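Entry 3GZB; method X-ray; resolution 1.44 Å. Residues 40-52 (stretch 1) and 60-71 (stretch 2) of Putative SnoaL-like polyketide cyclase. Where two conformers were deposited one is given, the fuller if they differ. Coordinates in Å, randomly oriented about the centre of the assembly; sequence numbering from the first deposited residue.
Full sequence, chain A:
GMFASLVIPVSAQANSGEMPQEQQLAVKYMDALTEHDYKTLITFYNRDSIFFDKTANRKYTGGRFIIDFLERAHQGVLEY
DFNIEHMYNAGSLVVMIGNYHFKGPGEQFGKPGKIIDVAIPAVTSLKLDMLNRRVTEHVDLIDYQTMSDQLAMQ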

# COMPACT_ATOMS: atom_id res chain seq x y z
N THR A 40 12.92 -17.10 -13.49
CA THR A 40 13.23 -15.67 -13.46
C THR A 40 13.08 -15.14 -12.07
O THR A 40 13.90 -14.35 -11.60
CB THR A 40 12.32 -14.90 -14.41
OG1 THR A 40 12.55 -15.35 -15.76
CG2 THR A 40 12.53 -13.38 -14.31
N LEU A 41 12.01 -15.53 -11.39
CA LEU A 41 11.72 -14.97 -10.08
C LEU A 41 12.86 -15.19 -9.09
O LEU A 41 13.23 -14.26 -8.35
CB LEU A 41 10.42 -15.51 -9.50
CG LEU A 41 9.77 -14.62 -8.42
CD1 LEU A 41 9.23 -13.34 -9.03
CD2 LEU A 41 8.64 -15.33 -7.63
N ILE A 42 13.47 -16.37 -9.10
CA ILE A 42 14.49 -16.63 -8.08
C ILE A 42 15.72 -15.74 -8.29
O ILE A 42 16.45 -15.49 -7.32
CB ILE A 42 14.81 -18.11 -7.94
CG1 ILE A 42 15.44 -18.40 -6.56
CG2 ILE A 42 15.65 -18.55 -9.11
CD1 ILE A 42 15.69 -19.89 -6.29
N THR A 43 15.95 -15.25 -9.52
CA THR A 43 17.05 -14.28 -9.77
C THR A 43 16.89 -12.98 -8.98
O THR A 43 17.86 -12.25 -8.77
CB THR A 43 17.26 -13.93 -11.24
OG1 THR A 43 16.28 -13.03 -11.72
CG2 THR A 43 17.34 -15.19 -12.14
N PHE A 44 15.67 -12.68 -8.53
CA PHE A 44 15.43 -11.47 -7.80
C PHE A 44 15.60 -11.66 -6.29
O PHE A 44 15.47 -10.69 -5.53
CB PHE A 44 14.00 -10.96 -8.02
CG PHE A 44 13.76 -10.31 -9.35
CD1 PHE A 44 13.34 -11.05 -10.44
CD2 PHE A 44 13.93 -8.94 -9.50
CE1 PHE A 44 13.10 -10.41 -11.67
CE2 PHE A 44 13.70 -8.33 -10.73
CZ PHE A 44 13.30 -9.05 -11.79
N TYR A 45 15.91 -12.88 -5.83
CA TYR A 45 16.02 -13.12 -4.40
C TYR A 45 17.43 -13.57 -4.01
O TYR A 45 18.16 -14.19 -4.81
CB TYR A 45 15.06 -14.24 -3.93
CG TYR A 45 13.59 -13.99 -4.15
CD1 TYR A 45 13.03 -12.75 -3.97
CD2 TYR A 45 12.76 -15.04 -4.53
CE1 TYR A 45 11.67 -12.54 -4.14
CE2 TYR A 45 11.40 -14.86 -4.72
CZ TYR A 45 10.85 -13.59 -4.54
OH TYR A 45 9.48 -13.46 -4.71
N ASN A 46 17.81 -13.27 -2.78
CA ASN A 46 18.92 -13.96 -2.11
C ASN A 46 18.53 -14.47 -0.74
O ASN A 46 17.34 -14.48 -0.41
CB ASN A 46 20.18 -13.10 -2.10
CG ASN A 46 20.14 -12.01 -1.09
OD1 ASN A 46 19.14 -11.76 -0.40
ND2 ASN A 46 21.29 -11.32 -0.95
N ARG A 47 19.48 -14.95 0.05
CA ARG A 47 19.15 -15.57 1.33
C ARG A 47 18.51 -14.58 2.34
O ARG A 47 17.92 -15.02 3.32
CB ARG A 47 20.41 -16.20 1.95
CG ARG A 47 21.45 -15.22 2.41
CD ARG A 47 22.69 -15.98 2.88
NE ARG A 47 23.71 -15.19 3.54
CZ ARG A 47 24.77 -15.74 4.13
NH1 ARG A 47 24.93 -17.06 4.12
NH2 ARG A 47 25.69 -14.98 4.74
N ASP A 48 18.61 -13.28 2.07
CA ASP A 48 18.09 -12.26 2.97
C ASP A 48 16.76 -11.70 2.48
O ASP A 48 16.14 -10.92 3.21
CB ASP A 48 19.07 -11.08 3.11
CG ASP A 48 20.43 -11.51 3.74
OD1 ASP A 48 20.41 -12.29 4.70
OD2 ASP A 48 21.45 -11.05 3.21
N SER A 49 16.30 -12.06 1.29
CA SER A 49 15.05 -11.47 0.78
C SER A 49 13.86 -11.88 1.66
O SER A 49 13.83 -13.01 2.14
CB SER A 49 14.77 -11.91 -0.68
OG SER A 49 15.77 -11.47 -1.58
N ILE A 50 12.91 -10.98 1.81
CA ILE A 50 11.74 -11.19 2.62
C ILE A 50 10.49 -11.09 1.75
O ILE A 50 10.37 -10.17 0.91
CB ILE A 50 11.65 -10.13 3.68
CG1 ILE A 50 12.78 -10.30 4.69
CG2 ILE A 50 10.29 -10.20 4.44
CD1 ILE A 50 12.96 -9.09 5.55
N PHE A 51 9.57 -12.05 1.89
CA PHE A 51 8.22 -11.98 1.34
C PHE A 51 7.28 -11.93 2.56
O PHE A 51 7.24 -12.91 3.34
CB PHE A 51 7.93 -13.21 0.46
CG PHE A 51 6.69 -13.07 -0.40
CD1 PHE A 51 5.43 -13.10 0.18
CD2 PHE A 51 6.79 -12.91 -1.77
CE1 PHE A 51 4.29 -12.95 -0.61
CE2 PHE A 51 5.64 -12.76 -2.54
CZ PHE A 51 4.42 -12.78 -1.94
N PHE A 52 6.58 -10.83 2.78
CA PHE A 52 5.73 -10.65 3.97
C PHE A 52 4.31 -10.35 3.54
O PHE A 52 4.02 -9.24 3.08
CB PHE A 52 6.32 -9.53 4.84
CG PHE A 52 5.74 -9.41 6.23
CD1 PHE A 52 4.80 -10.24 6.73
CD2 PHE A 52 6.24 -8.41 7.06
CE1 PHE A 52 4.32 -10.10 8.03
CE2 PHE A 52 5.78 -8.28 8.36
CZ PHE A 52 4.83 -9.15 8.84
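Stretch 2 60-71: YTGGRFIIDFLE

Stretch 2 enters as a strand, Tyr60 and Thr61, antiparallel to the strand that includes Ile50 and Phe51, and turns at Gly62 into a helix that begins at Gly63 and runs on past Glu71. Phe51 and Tyr60 form the hydrogen-bonded pair, Phe51 N to Tyr60 O at 2.9 Å and Tyr60 N to Phe51 O at 2.8 Å; Gly62 N to Ser49 O, 2.8 Å, closes the ladder. Gly63 N then reaches Asn46 O at 3.0 Å, so the type I turn from Asn46 to Ser49 is bonded to the first turn of the helix.

The two glycines let the backbones come close. Gly62, at the N-cap, has phi/psi of 109/127, where a CB would jam against the preceding carbonyl. Gly63 is the hollow for Tyr45, whose CB lies 3.5 Å from Gly63 CA; a CB there would come within 2.7 Å of Tyr45 CB.

The helix axis makes 41° with the strand 50-52, approaching to 8.6 Å, and Ile66 sits in the space between, its CD1 3.7 Å from Phe51 N and its CG2 3.9 Å from Phe51 CB, and CG2 also lies 3.6 Å from Tyr45 CE2. Ile67 CG1 packs on Ile42 CG1 at 3.8 Å, and Leu70 CD1 meets Leu41 CD2 at 3.4 Å. Beside it, Phe69 turns its edge to the face of Phe51, Phe69 CE2 to Phe51 CD1, 4.0 Å.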

# COMPACT_ATOMS: atom_id res chain seq x y z
N TYR A 60 8.17 -14.80 5.21
CA TYR A 60 9.15 -15.81 4.72
C TYR A 60 10.47 -15.10 4.51
O TYR A 60 10.51 -14.04 3.82
CB TYR A 60 8.70 -16.44 3.41
CG TYR A 60 7.50 -17.35 3.54
CD1 TYR A 60 6.22 -16.81 3.61
CD2 TYR A 60 7.64 -18.75 3.64
CE1 TYR A 60 5.12 -17.62 3.79
CE2 TYR A 60 6.55 -19.58 3.82
CZ TYR A 60 5.26 -19.00 3.91
OH TYR A 60 4.15 -19.81 4.10
N THR A 61 11.56 -15.68 5.00
CA THR A 61 12.88 -15.11 4.78
C THR A 61 13.76 -16.10 4.05
O THR A 61 14.01 -17.20 4.54
CB THR A 61 13.58 -14.66 6.06
OG1 THR A 61 12.80 -13.65 6.73
CG2 THR A 61 14.95 -14.06 5.73
N GLY A 62 14.31 -15.65 2.93
CA GLY A 62 15.22 -16.45 2.12
C GLY A 62 14.58 -16.88 0.81
O GLY A 62 13.54 -17.51 0.78
N GLY A 63 15.25 -16.60 -0.30
CA GLY A 63 14.69 -16.91 -1.62
C GLY A 63 14.27 -18.35 -1.80
O GLY A 63 13.24 -18.60 -2.43
N ARG A 64 15.03 -19.32 -1.29
CA ARG A 64 14.62 -20.71 -1.46
C ARG A 64 13.30 -21.02 -0.72
O ARG A 64 12.46 -21.76 -1.20
CB ARG A 64 15.72 -21.70 -1.08
CG ARG A 64 16.96 -21.45 -1.87
CD ARG A 64 18.01 -22.52 -1.59
NE ARG A 64 19.25 -22.16 -2.29
CZ ARG A 64 19.44 -22.41 -3.59
NH1 ARG A 64 18.51 -23.01 -4.32
NH2 ARG A 64 20.59 -22.01 -4.13
N PHE A 65 13.13 -20.47 0.46
CA PHE A 65 11.89 -20.69 1.22
C PHE A 65 10.72 -19.95 0.55
O PHE A 65 9.59 -20.47 0.56
CB PHE A 65 12.09 -20.13 2.63
CG PHE A 65 13.05 -20.90 3.52
CD1 PHE A 65 13.75 -22.02 3.12
CD2 PHE A 65 13.29 -20.44 4.79
CE1 PHE A 65 14.63 -22.70 3.98
CE2 PHE A 65 14.17 -21.10 5.65
CZ PHE A 65 14.84 -22.22 5.24
N ILE A 66 10.97 -18.78 0.00
CA ILE A 66 9.92 -18.01 -0.67
C ILE A 66 9.45 -18.79 -1.91
O ILE A 66 8.26 -18.99 -2.10
CB ILE A 66 10.39 -16.59 -1.05
CG1 ILE A 66 10.76 -15.81 0.18
CG2 ILE A 66 9.33 -15.89 -1.93
CD1 ILE A 66 11.55 -14.51 -0.13
N ILE A 67 10.40 -19.25 -2.73
CA ILE A 67 10.04 -19.95 -3.97
C ILE A 67 9.25 -21.22 -3.66
O ILE A 67 8.27 -21.56 -4.33
CB ILE A 67 11.26 -20.24 -4.87
CG1 ILE A 67 11.86 -18.92 -5.40
CG2 ILE A 67 10.93 -21.22 -6.04
CD1 ILE A 67 11.09 -18.25 -6.54
N ASP A 68 9.70 -21.98 -2.66
CA ASP A 68 8.93 -23.19 -2.33
C ASP A 68 7.50 -22.88 -1.89
O ASP A 68 6.58 -23.57 -2.31
CB ASP A 68 9.65 -24.03 -1.26
CG ASP A 68 9.08 -25.40 -1.14
OD1 ASP A 68 9.39 -26.22 -2.03
OD2 ASP A 68 8.34 -25.70 -0.18
N PHE A 69 7.33 -21.89 -1.04
CA PHE A 69 6.01 -21.45 -0.61
C PHE A 69 5.14 -21.03 -1.80
O PHE A 69 3.97 -21.45 -1.90
CB PHE A 69 6.15 -20.35 0.47
CG PHE A 69 5.13 -19.25 0.38
CD1 PHE A 69 3.84 -19.44 0.79
CD2 PHE A 69 5.50 -18.03 -0.10
CE1 PHE A 69 2.92 -18.40 0.69
CE2 PHE A 69 4.56 -16.98 -0.23
CZ PHE A 69 3.29 -17.18 0.18
N LEU A 70 5.70 -20.25 -2.70
CA LEU A 70 4.95 -19.76 -3.89
C LEU A 70 4.54 -20.92 -4.78
O LEU A 70 3.38 -21.00 -5.19
CB LEU A 70 5.77 -18.77 -4.68
CG LEU A 70 6.03 -17.45 -4.00
CD1 LEU A 70 7.05 -16.61 -4.86
CD2 LEU A 70 4.69 -16.69 -3.80
N GLU A 71 5.49 -21.82 -5.04
CA GLU A 71 5.21 -22.93 -5.96
C GLU A 71 4.11 -23.81 -5.39
O GLU A 71 3.17 -24.24 -6.10
CB GLU A 71 6.47 -23.74 -6.29
CG GLU A 71 6.25 -24.67 -7.46
CD GLU A 71 7.52 -25.37 -7.94
OE1 GLU A 71 8.45 -25.54 -7.13
OE2 GLU A 71 7.55 -25.76 -9.14